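Side-chain contacts in beta-galactosidase (Bacillus circulans subsp. alkalophilus, PDB 3TTY), which binds galactose in its pocket and, as a TIM-barrel glycoside hydrolase, hydrolyses terminal beta-galactosidic bonds: residues E27-F32 against I66-K71; E4-I9 against G36-T41; N16-D21 against V44-K49; W330-V335 against G380-Q385. All blocks are in the same frame, centred on the assembly; numbering follows the deposited sequence.

Contact 1. Residues E27-F32 against I66-K71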
# COMPACT_ATOMS: atom_id res chain seq x y z
N GLU A 27 3.08 -25.52 -39.95
CA GLU A 27 1.83 -25.70 -39.23
C GLU A 27 1.07 -24.38 -39.08
O GLU A 27 -0.15 -24.35 -39.18
CB GLU A 27 2.05 -26.36 -37.87
CG GLU A 27 2.22 -27.86 -37.94
CD GLU A 27 1.08 -28.52 -38.69
OE1 GLU A 27 1.31 -28.96 -39.84
OE2 GLU A 27 -0.05 -28.60 -38.14
N ASP A 28 1.79 -23.28 -38.84
CA ASP A 28 1.13 -21.97 -38.75
C ASP A 28 0.37 -21.66 -40.03
O ASP A 28 -0.82 -21.34 -39.97
CB ASP A 28 2.14 -20.84 -38.47
CG ASP A 28 2.88 -21.01 -37.16
OD1 ASP A 28 2.34 -21.65 -36.23
OD2 ASP A 28 4.01 -20.50 -37.07
N MET A 29 1.04 -21.73 -41.18
CA MET A 29 0.41 -21.43 -42.46
C MET A 29 -0.84 -22.28 -42.65
O MET A 29 -1.89 -21.78 -43.05
CB MET A 29 1.36 -21.66 -43.64
CG MET A 29 2.61 -20.78 -43.67
SD MET A 29 2.28 -19.02 -43.43
CE MET A 29 2.75 -18.84 -41.71
N ARG A 30 -0.70 -23.58 -42.36
CA ARG A 30 -1.81 -24.51 -42.54
C ARG A 30 -3.00 -24.09 -41.68
O ARG A 30 -4.12 -24.00 -42.17
CB ARG A 30 -1.38 -25.96 -42.23
CG ARG A 30 -2.51 -26.98 -42.41
CD ARG A 30 -2.11 -28.42 -42.00
NE ARG A 30 -1.97 -28.53 -40.55
CZ ARG A 30 -2.98 -28.65 -39.70
NH1 ARG A 30 -4.23 -28.66 -40.15
NH2 ARG A 30 -2.75 -28.73 -38.40
N MET A 31 -2.74 -23.82 -40.40
CA MET A 31 -3.81 -23.40 -39.49
C MET A 31 -4.36 -21.99 -39.79
O MET A 31 -5.56 -21.75 -39.64
CB MET A 31 -3.39 -23.57 -38.02
CG MET A 31 -3.40 -25.05 -37.56
SD MET A 31 -2.87 -25.45 -35.87
CE MET A 31 -1.11 -25.62 -36.09
N PHE A 32 -3.49 -21.07 -40.23
CA PHE A 32 -3.94 -19.73 -40.60
C PHE A 32 -4.95 -19.81 -41.75
O PHE A 32 -5.94 -19.09 -41.78
CB PHE A 32 -2.77 -18.79 -40.96
CG PHE A 32 -1.84 -18.47 -39.79
CD1 PHE A 32 -2.18 -18.81 -38.50
CD2 PHE A 32 -0.63 -17.82 -40.01
CE1 PHE A 32 -1.32 -18.52 -37.43
CE2 PHE A 32 0.23 -17.52 -38.95
CZ PHE A 32 -0.12 -17.87 -37.66
N ILE A 66 8.89 -13.29 -44.35
CA ILE A 66 8.05 -12.50 -45.24
C ILE A 66 7.74 -13.27 -46.54
O ILE A 66 6.61 -13.26 -47.03
CB ILE A 66 8.70 -11.14 -45.56
CG1 ILE A 66 8.65 -10.25 -44.32
CG2 ILE A 66 7.98 -10.46 -46.70
CD1 ILE A 66 9.48 -9.00 -44.44
N GLU A 67 8.75 -13.95 -47.07
CA GLU A 67 8.58 -14.74 -48.27
C GLU A 67 7.57 -15.86 -48.03
O GLU A 67 6.63 -16.03 -48.80
CB GLU A 67 9.93 -15.30 -48.74
CG GLU A 67 9.90 -15.98 -50.11
CD GLU A 67 9.33 -15.08 -51.21
OE1 GLU A 67 9.37 -13.83 -51.05
OE2 GLU A 67 8.84 -15.63 -52.22
N ARG A 68 7.73 -16.58 -46.93
CA ARG A 68 6.84 -17.69 -46.63
C ARG A 68 5.37 -17.28 -46.56
O ARG A 68 4.50 -17.96 -47.10
CB ARG A 68 7.24 -18.40 -45.33
CG ARG A 68 6.37 -19.64 -45.05
CD ARG A 68 6.55 -20.68 -46.17
NE ARG A 68 5.64 -21.82 -46.07
CZ ARG A 68 4.42 -21.86 -46.60
NH1 ARG A 68 3.92 -20.81 -47.25
NH2 ARG A 68 3.68 -22.95 -46.46
N LEU A 69 5.11 -16.17 -45.87
CA LEU A 69 3.77 -15.62 -45.75
C LEU A 69 3.24 -15.14 -47.10
O LEU A 69 2.06 -15.30 -47.42
CB LEU A 69 3.77 -14.45 -44.76
CG LEU A 69 3.98 -14.82 -43.29
CD1 LEU A 69 4.42 -13.58 -42.51
CD2 LEU A 69 2.70 -15.38 -42.70
N THR A 70 4.12 -14.52 -47.88
CA THR A 70 3.74 -14.05 -49.21
C THR A 70 3.26 -15.22 -50.06
O THR A 70 2.34 -15.08 -50.85
CB THR A 70 4.92 -13.32 -49.88
OG1 THR A 70 5.22 -12.14 -49.13
CG2 THR A 70 4.57 -12.92 -51.31
N LYS A 71 3.88 -16.39 -49.88
CA LYS A 71 3.47 -17.60 -50.57
C LYS A 71 2.00 -17.95 -50.29
O LYS A 71 1.29 -18.42 -51.17
CB LYS A 71 4.40 -18.76 -50.21
CG LYS A 71 4.52 -19.83 -51.26
CD LYS A 71 5.81 -20.64 -51.11
CE LYS A 71 5.88 -21.39 -49.78
NZ LYS A 71 7.20 -22.08 -49.55
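M29 and R68 show how the methylene of a methionine can bed down on a flat cation: the methionine lies against the guanidinium with its CG over the centre of one face, 3.6 Å from CZ of R68. The two chains run past each other in opposite directions, and the arginine's first two torsions set its face. Its CG stands anti to the backbone N (chi1 -176°) and the chain then bends at chi2 (62°), which presents the broad side of the guanidinium to M29. On the opposite face lies CE of K71, 3.1 Å above the plane and displaced toward the rim, so each face carries a methylene group while the N-H groups point outward along the edge. There they find acids, which probably also offset the nearby K71 ammonium: NE of R68 pairs with E26, and NH1 with E72.

The segments belong to helices 22-35 and 60-71, the first two long helices packed around the closed eight-stranded parallel barrel of the TIM fold. Toward the barrel the contact becomes hydrophobic. M29 and L69 cross at about a right angle, CE of M29 lying 3.6 Å from CD2 of L69, and the leucine continues inward onto A40 and V42 of strand 39-42. The bends at chi2 and chi3 of M29 allow one chain to serve both partners, CG meeting the arginine and the sulfur end the leucine.

Another face of helix 22-35 carries a side-on salt bridge one turn long, in which OE2 of E27 accepts from NH2 of R30 at 2.7 Å and from NE of R30 at 3.1 Å.

Contact 2. Residues E4-I9 against G36-T41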
# COMPACT_ATOMS: atom_id res chain seq x y z
N GLU A 4 -6.21 -0.11 -50.04
CA GLU A 4 -7.01 -0.58 -51.16
C GLU A 4 -6.63 -1.98 -51.66
O GLU A 4 -7.41 -2.64 -52.32
CB GLU A 4 -6.93 0.41 -52.32
CG GLU A 4 -7.48 1.80 -52.00
CD GLU A 4 -8.98 1.80 -51.71
OE1 GLU A 4 -9.72 1.02 -52.37
OE2 GLU A 4 -9.42 2.58 -50.83
N LYS A 5 -5.42 -2.43 -51.35
CA LYS A 5 -5.00 -3.71 -51.91
C LYS A 5 -5.51 -4.90 -51.09
O LYS A 5 -5.26 -6.05 -51.42
CB LYS A 5 -3.49 -3.75 -52.12
CG LYS A 5 -2.66 -3.56 -50.87
CD LYS A 5 -1.18 -3.89 -51.13
CE LYS A 5 -0.51 -2.85 -51.99
NZ LYS A 5 0.91 -3.20 -52.23
N PHE A 6 -6.27 -4.59 -50.04
CA PHE A 6 -6.66 -5.58 -49.03
C PHE A 6 -8.06 -5.19 -48.60
O PHE A 6 -8.24 -4.65 -47.51
CB PHE A 6 -5.66 -5.49 -47.86
CG PHE A 6 -5.76 -6.60 -46.84
CD1 PHE A 6 -6.74 -7.58 -46.93
CD2 PHE A 6 -4.87 -6.64 -45.78
CE1 PHE A 6 -6.81 -8.60 -45.97
CE2 PHE A 6 -4.93 -7.65 -44.81
CZ PHE A 6 -5.91 -8.63 -44.90
N PRO A 7 -9.06 -5.47 -49.46
CA PRO A 7 -10.41 -4.90 -49.37
C PRO A 7 -11.40 -5.72 -48.54
O PRO A 7 -12.49 -6.03 -49.00
CB PRO A 7 -10.86 -4.87 -50.84
CG PRO A 7 -10.21 -6.11 -51.43
CD PRO A 7 -8.92 -6.35 -50.64
N LYS A 8 -11.01 -6.04 -47.31
CA LYS A 8 -11.92 -6.68 -46.36
C LYS A 8 -11.53 -6.24 -44.96
O LYS A 8 -10.58 -5.48 -44.78
CB LYS A 8 -11.87 -8.22 -46.48
CG LYS A 8 -10.46 -8.84 -46.44
CD LYS A 8 -10.48 -10.36 -46.58
CE LYS A 8 -11.20 -11.05 -45.40
NZ LYS A 8 -10.39 -11.05 -44.14
N ILE A 9 -12.26 -6.72 -43.97
CA ILE A 9 -11.87 -6.55 -42.58
C ILE A 9 -10.70 -7.50 -42.33
O ILE A 9 -10.89 -8.71 -42.28
CB ILE A 9 -13.04 -6.88 -41.65
CG1 ILE A 9 -14.17 -5.87 -41.88
CG2 ILE A 9 -12.58 -6.86 -40.19
CD1 ILE A 9 -15.47 -6.25 -41.27
N GLY A 36 -8.90 -18.65 -41.76
CA GLY A 36 -9.15 -17.47 -42.58
C GLY A 36 -8.38 -16.25 -42.10
O GLY A 36 -8.84 -15.12 -42.23
N ILE A 37 -7.20 -16.50 -41.54
CA ILE A 37 -6.28 -15.44 -41.12
C ILE A 37 -5.46 -14.96 -42.31
O ILE A 37 -4.78 -15.76 -42.95
CB ILE A 37 -5.36 -15.92 -39.98
CG1 ILE A 37 -6.13 -15.83 -38.65
CG2 ILE A 37 -4.06 -15.10 -39.93
CD1 ILE A 37 -5.57 -16.71 -37.55
N ASP A 38 -5.52 -13.67 -42.61
CA ASP A 38 -4.90 -13.12 -43.81
C ASP A 38 -3.97 -11.92 -43.56
O ASP A 38 -3.47 -11.29 -44.51
CB ASP A 38 -5.96 -12.80 -44.88
CG ASP A 38 -7.12 -11.97 -44.35
OD1 ASP A 38 -6.99 -11.38 -43.25
OD2 ASP A 38 -8.17 -11.90 -45.03
N VAL A 39 -3.73 -11.59 -42.29
CA VAL A 39 -2.76 -10.56 -41.96
C VAL A 39 -1.85 -10.96 -40.79
O VAL A 39 -2.30 -11.53 -39.81
CB VAL A 39 -3.43 -9.20 -41.69
CG1 VAL A 39 -4.28 -9.24 -40.43
CG2 VAL A 39 -2.39 -8.09 -41.62
N ALA A 40 -0.57 -10.67 -40.92
CA ALA A 40 0.38 -10.96 -39.87
C ALA A 40 1.12 -9.68 -39.50
O ALA A 40 1.55 -8.93 -40.38
CB ALA A 40 1.38 -12.05 -40.32
N THR A 41 1.24 -9.43 -38.20
CA THR A 41 1.99 -8.29 -37.68
C THR A 41 3.31 -8.85 -37.17
O THR A 41 3.36 -9.47 -36.12
CB THR A 41 1.25 -7.61 -36.51
OG1 THR A 41 -0.02 -7.10 -36.96
CG2 THR A 41 2.07 -6.46 -35.91
O HOH W 1 -10.78 -13.50 -42.77
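F6 and D38 meet edge-on: CZ of the phenylalanine comes to 3.4 Å from OD1 of D38, which lies in the plane of the ring, and the ring and carboxylate planes stand 88° apart. The weakly positive rim of the ring thus probably suits the negative oxygen. The same rim packs against V39, with CE2 of F6 3.8 Å from CB of the valine. F6 and V39 are both buried and form the tight part of the contact.

The other side is polar and more open to solvent. K8 and D38 reach toward each other from opposite directions, the lysine folding at chi3 and chi4 to bring NZ onto the syn lone pair of OD2 in a salt bridge; the modelled 2.5 Å between NZ of K8 and OD2 is unusually short and its exact value doubtful. NZ of K8 also gives a bond of 3.0 Å to O of I9, from well above the carbonyl plane, and reaches a water that donates to O of G36, the first residue past helix 22-35, closing it in a Schellman motif. An alanine in place of K8 would probably leave OD2 of D38 without its counter-charge and the water at G36 without its lysine donor.

OD1 of D38 takes the backbone N-H of Y11, which ties the aspartate to strand 10-14. This is the end of the TIM barrel where the strands begin: F6 stacks on W10 and meets Y75, V39 packs on W10 and on M343 of strand 339-344, and K8 lies along helix 371-386 at L383 and Q384.

Contact 3. Residues N16-D21 against V44-K49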
# COMPACT_ATOMS: atom_id res chain seq x y z
N ASN A 16 5.05 -14.29 -34.32
CA ASN A 16 6.45 -14.27 -33.90
C ASN A 16 7.19 -15.58 -34.16
O ASN A 16 7.67 -16.23 -33.23
CB ASN A 16 6.53 -13.90 -32.42
CG ASN A 16 5.89 -12.56 -32.14
OD1 ASN A 16 6.42 -11.54 -32.54
ND2 ASN A 16 4.73 -12.57 -31.48
N PRO A 17 7.30 -15.96 -35.43
CA PRO A 17 7.91 -17.22 -35.82
C PRO A 17 9.38 -17.27 -35.45
O PRO A 17 9.93 -18.36 -35.35
CB PRO A 17 7.74 -17.24 -37.34
CG PRO A 17 7.63 -15.78 -37.73
CD PRO A 17 6.86 -15.17 -36.60
N GLU A 18 10.02 -16.11 -35.26
CA GLU A 18 11.43 -16.12 -34.86
C GLU A 18 11.64 -16.71 -33.46
O GLU A 18 12.77 -16.96 -33.04
CB GLU A 18 12.08 -14.72 -35.00
CG GLU A 18 11.50 -13.63 -34.06
CD GLU A 18 10.33 -12.89 -34.69
OE1 GLU A 18 10.34 -11.64 -34.66
OE2 GLU A 18 9.40 -13.55 -35.22
N GLN A 19 10.54 -16.95 -32.74
CA GLN A 19 10.58 -17.67 -31.47
C GLN A 19 10.53 -19.18 -31.72
O GLN A 19 10.70 -19.98 -30.80
CB GLN A 19 9.39 -17.28 -30.56
CG GLN A 19 9.35 -15.80 -30.16
CD GLN A 19 8.10 -15.41 -29.36
OE1 GLN A 19 7.25 -16.26 -29.05
NE2 GLN A 19 8.00 -14.12 -29.03
N TRP A 20 10.29 -19.56 -32.97
CA TRP A 20 10.03 -20.96 -33.29
C TRP A 20 11.04 -21.52 -34.30
O TRP A 20 12.23 -21.35 -34.13
CB TRP A 20 8.59 -21.13 -33.78
CG TRP A 20 7.64 -20.82 -32.70
CD1 TRP A 20 7.15 -19.58 -32.35
CD2 TRP A 20 7.07 -21.75 -31.78
NE1 TRP A 20 6.29 -19.70 -31.28
CE2 TRP A 20 6.24 -21.02 -30.90
CE3 TRP A 20 7.18 -23.14 -31.61
CZ2 TRP A 20 5.51 -21.63 -29.88
CZ3 TRP A 20 6.46 -23.75 -30.58
CH2 TRP A 20 5.64 -22.99 -29.73
N ASP A 21 10.55 -22.20 -35.34
CA ASP A 21 11.41 -22.71 -36.40
C ASP A 21 10.58 -22.93 -37.66
O ASP A 21 9.39 -22.59 -37.69
CB ASP A 21 12.15 -23.99 -35.97
CG ASP A 21 11.20 -25.14 -35.61
OD1 ASP A 21 11.68 -26.16 -35.05
OD2 ASP A 21 9.99 -25.03 -35.88
N VAL A 44 7.83 -7.22 -34.35
CA VAL A 44 7.57 -6.21 -33.32
C VAL A 44 8.70 -6.17 -32.29
O VAL A 44 9.06 -5.11 -31.79
CB VAL A 44 6.24 -6.44 -32.58
CG1 VAL A 44 6.00 -5.34 -31.55
CG2 VAL A 44 5.09 -6.51 -33.55
N PHE A 45 9.29 -7.33 -32.01
CA PHE A 45 10.23 -7.42 -30.90
C PHE A 45 11.51 -8.16 -31.24
O PHE A 45 11.88 -9.12 -30.57
CB PHE A 45 9.56 -8.08 -29.68
CG PHE A 45 8.56 -7.18 -28.97
CD1 PHE A 45 8.97 -5.99 -28.38
CD2 PHE A 45 7.23 -7.53 -28.88
CE1 PHE A 45 8.06 -5.16 -27.72
CE2 PHE A 45 6.31 -6.71 -28.23
CZ PHE A 45 6.73 -5.52 -27.64
N SER A 46 12.21 -7.69 -32.27
CA SER A 46 13.38 -8.41 -32.74
C SER A 46 14.54 -7.47 -33.05
O SER A 46 15.38 -7.77 -33.90
CB SER A 46 13.03 -9.25 -33.97
OG SER A 46 12.59 -10.54 -33.58
N TRP A 47 14.58 -6.35 -32.34
CA TRP A 47 15.64 -5.40 -32.56
C TRP A 47 16.99 -6.11 -32.38
O TRP A 47 17.85 -6.04 -33.26
CB TRP A 47 15.49 -4.21 -31.62
CG TRP A 47 16.34 -3.04 -31.98
CD1 TRP A 47 17.46 -3.04 -32.78
CD2 TRP A 47 16.13 -1.69 -31.58
NE1 TRP A 47 17.97 -1.76 -32.87
CE2 TRP A 47 17.17 -0.92 -32.15
CE3 TRP A 47 15.19 -1.05 -30.77
CZ2 TRP A 47 17.26 0.46 -31.95
CZ3 TRP A 47 15.29 0.31 -30.57
CH2 TRP A 47 16.31 1.05 -31.16
N ALA A 48 17.16 -6.83 -31.28
CA ALA A 48 18.43 -7.50 -31.02
C ALA A 48 18.73 -8.63 -32.01
O ALA A 48 19.89 -8.88 -32.34
CB ALA A 48 18.50 -8.01 -29.58
N LYS A 49 17.71 -9.31 -32.50
CA LYS A 49 17.96 -10.34 -33.51
C LYS A 49 18.51 -9.72 -34.79
O LYS A 49 19.39 -10.28 -35.45
CB LYS A 49 16.69 -11.13 -33.82
CG LYS A 49 16.94 -12.36 -34.71
CD LYS A 49 15.69 -13.18 -34.90
CE LYS A 49 15.97 -14.45 -35.70
NZ LYS A 49 17.14 -15.22 -35.21
O HOH W 2 5.52 -9.45 -34.17
O HOH W 3 9.10 -10.41 -32.62
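OE1 of E18 is gripped from two quarters: the hydroxyl of S46 donates to it, OG to OE1 2.7 Å, along its anti lone pair, and a water donates to it as well. That water also gives a bond to OD1 of N16 and accepts from N of F45 at 3.1 Å, so one molecule joins both segments. The glutamate reaches this point by a folded route, with CG wedged between backbone N and carbonyl carbon (chi1 64°) and a further bend at chi2.

The segments follow strands 10-14 and 39-42, one with a short 3-10 turn at 17-19, the other running into helix 47-50, at the end of the TIM barrel where the active sites of this fold lie. F45 touches the bound galactose, while the side chain of E18 is about 12 Å from a bound galactose. F45 also meets W187 of the second subunit.

An alanine at E18 would probably leave the S46 hydroxyl without its acceptor and the bridging water with one partner fewer. Away from the carboxylate, the fit is apolar: CB of E18 lies 3.9 Å from CD of K49, whose chain runs straight to CE and then bends, its ammonium making a cation-pi contact with W61.

Contact 4. Residues W330-V335 against G380-Q385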
# COMPACT_ATOMS: atom_id res chain seq x y z
N TRP A 330 -17.23 -9.34 -28.96
CA TRP A 330 -16.33 -8.21 -28.73
C TRP A 330 -15.56 -7.76 -29.97
O TRP A 330 -15.10 -6.62 -30.03
CB TRP A 330 -15.38 -8.52 -27.57
CG TRP A 330 -16.07 -8.61 -26.25
CD1 TRP A 330 -17.40 -8.50 -26.02
CD2 TRP A 330 -15.45 -8.84 -24.97
NE1 TRP A 330 -17.67 -8.63 -24.68
CE2 TRP A 330 -16.49 -8.84 -24.01
CE3 TRP A 330 -14.13 -9.04 -24.55
CZ2 TRP A 330 -16.25 -9.04 -22.65
CZ3 TRP A 330 -13.90 -9.24 -23.19
CH2 TRP A 330 -14.95 -9.24 -22.26
N SER A 331 -15.40 -8.66 -30.94
CA SER A 331 -14.81 -8.31 -32.24
C SER A 331 -15.78 -7.46 -33.05
O SER A 331 -15.39 -6.43 -33.59
CB SER A 331 -14.42 -9.55 -33.05
OG SER A 331 -13.50 -10.38 -32.36
N TYR A 332 -17.03 -7.89 -33.16
CA TYR A 332 -18.03 -7.10 -33.87
C TYR A 332 -18.39 -5.81 -33.14
O TYR A 332 -18.83 -4.84 -33.75
CB TYR A 332 -19.28 -7.91 -34.20
CG TYR A 332 -19.08 -8.88 -35.33
CD1 TYR A 332 -18.71 -8.43 -36.60
CD2 TYR A 332 -19.24 -10.25 -35.15
CE1 TYR A 332 -18.51 -9.32 -37.65
CE2 TYR A 332 -19.04 -11.14 -36.18
CZ TYR A 332 -18.68 -10.66 -37.43
OH TYR A 332 -18.50 -11.55 -38.46
N GLN A 333 -18.20 -5.80 -31.82
CA GLN A 333 -18.39 -4.56 -31.09
C GLN A 333 -17.38 -3.52 -31.58
O GLN A 333 -17.73 -2.36 -31.78
CB GLN A 333 -18.30 -4.75 -29.57
CG GLN A 333 -18.85 -3.55 -28.79
CD GLN A 333 -18.56 -3.64 -27.30
OE1 GLN A 333 -17.52 -4.16 -26.89
NE2 GLN A 333 -19.49 -3.15 -26.48
N ALA A 334 -16.14 -3.94 -31.78
CA ALA A 334 -15.13 -3.05 -32.32
C ALA A 334 -15.54 -2.56 -33.71
O ALA A 334 -15.52 -1.35 -33.98
CB ALA A 334 -13.79 -3.72 -32.37
N VAL A 335 -15.92 -3.49 -34.57
CA VAL A 335 -16.30 -3.12 -35.93
C VAL A 335 -17.46 -2.12 -35.91
O VAL A 335 -17.46 -1.14 -36.66
CB VAL A 335 -16.70 -4.36 -36.76
CG1 VAL A 335 -17.13 -3.94 -38.17
CG2 VAL A 335 -15.54 -5.36 -36.80
N GLY A 380 -13.32 -15.89 -38.62
CA GLY A 380 -12.54 -15.79 -39.83
C GLY A 380 -13.39 -16.00 -41.07
O GLY A 380 -13.28 -15.25 -42.05
N LYS A 381 -14.26 -17.00 -41.03
CA LYS A 381 -15.14 -17.28 -42.16
C LYS A 381 -16.13 -16.14 -42.46
O LYS A 381 -16.26 -15.72 -43.61
CB LYS A 381 -15.89 -18.61 -41.95
CG LYS A 381 -16.65 -19.12 -43.18
CD LYS A 381 -17.00 -20.60 -43.02
CE LYS A 381 -17.80 -21.15 -44.20
NZ LYS A 381 -18.05 -22.62 -44.05
N GLU A 382 -16.84 -15.66 -41.44
CA GLU A 382 -17.75 -14.53 -41.60
C GLU A 382 -17.03 -13.30 -42.19
O GLU A 382 -17.53 -12.65 -43.11
CB GLU A 382 -18.40 -14.17 -40.26
CG GLU A 382 -19.28 -15.29 -39.71
CD GLU A 382 -19.82 -14.99 -38.33
OE1 GLU A 382 -19.33 -14.05 -37.68
OE2 GLU A 382 -20.75 -15.70 -37.89
N LEU A 383 -15.86 -12.99 -41.65
CA LEU A 383 -15.10 -11.85 -42.15
C LEU A 383 -14.80 -11.99 -43.64
O LEU A 383 -14.87 -11.02 -44.39
CB LEU A 383 -13.82 -11.65 -41.36
CG LEU A 383 -13.94 -10.70 -40.17
CD1 LEU A 383 -15.39 -10.32 -39.86
CD2 LEU A 383 -13.26 -11.30 -38.96
N GLN A 384 -14.48 -13.21 -44.08
CA GLN A 384 -14.29 -13.45 -45.51
C GLN A 384 -15.58 -13.18 -46.28
O GLN A 384 -15.56 -12.53 -47.32
CB GLN A 384 -13.80 -14.87 -45.75
CG GLN A 384 -12.30 -15.02 -45.58
CD GLN A 384 -11.88 -16.46 -45.50
OE1 GLN A 384 -12.71 -17.34 -45.25
NE2 GLN A 384 -10.59 -16.72 -45.69
N GLN A 385 -16.70 -13.66 -45.74
CA GLN A 385 -17.99 -13.51 -46.38
C GLN A 385 -18.46 -12.05 -46.43
O GLN A 385 -19.20 -11.67 -47.33
CB GLN A 385 -19.03 -14.39 -45.69
CG GLN A 385 -18.72 -15.88 -45.77
CD GLN A 385 -19.61 -16.73 -44.86
OE1 GLN A 385 -19.66 -17.96 -45.01
NE2 GLN A 385 -20.31 -16.09 -43.92
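Y332 carries helix 326-336 onto E382 and L383 of helix 371-386. These are the last two long helices around the TIM barrel, one before and one after its eighth strand, 339-344. Along the first segment S331 comes first, resting on L379 of the second helix.

Next is Y332, with CG anti to its carbonyl carbon (chi1 -75°) and the ring running across to the second helix. Its hydroxyl donates to OE1 of E382, OH to OE1 2.7 Å, meeting that oxygen on its anti side but 29° out of the carboxylate plane. OE1 lies at the edge of the ring, near its plane and 3.3 Å from CE2 of Y332, although the ring and carboxylate planes are 37° apart. The hydroxyl also sits close to the start of the glutamate chain, OH of Y332 being 3.2 Å from CB of E382. The other carboxylate oxygen, OE2, forms a salt bridge with R328, which helps to fix the acceptor.

Beyond the tyrosine the helix keeps its turn, N of V335 bonding to O of S331. L383 slides past Y332 in the opposite direction, and its CD1 lies 4.0 Å from CE1 of Y332 and 3.6 Å from OH of the same tyrosine.

All four contacts gather round the TIM barrel, three of them joining neighbouring elements near its first strands. Contacts 1, 2 and 3 interleave along the chain, whereas contact 4 comes later, from the last two long helices. Contacts 1 and 2 have centres about 13 Å apart and touch, with O of F32 2.9 Å from N of I37 in a probable hydrogen bond. Contacts 2 and 4 have centres about 12 Å apart and touch through K8 and L383, so the N-terminal segment bridges the early and late sides of the closed barrel. Contact 3 sits at the strands' other end, its centre about 22 Å from that of contact 2, among loops that reach the galactose pocket and the second subunit.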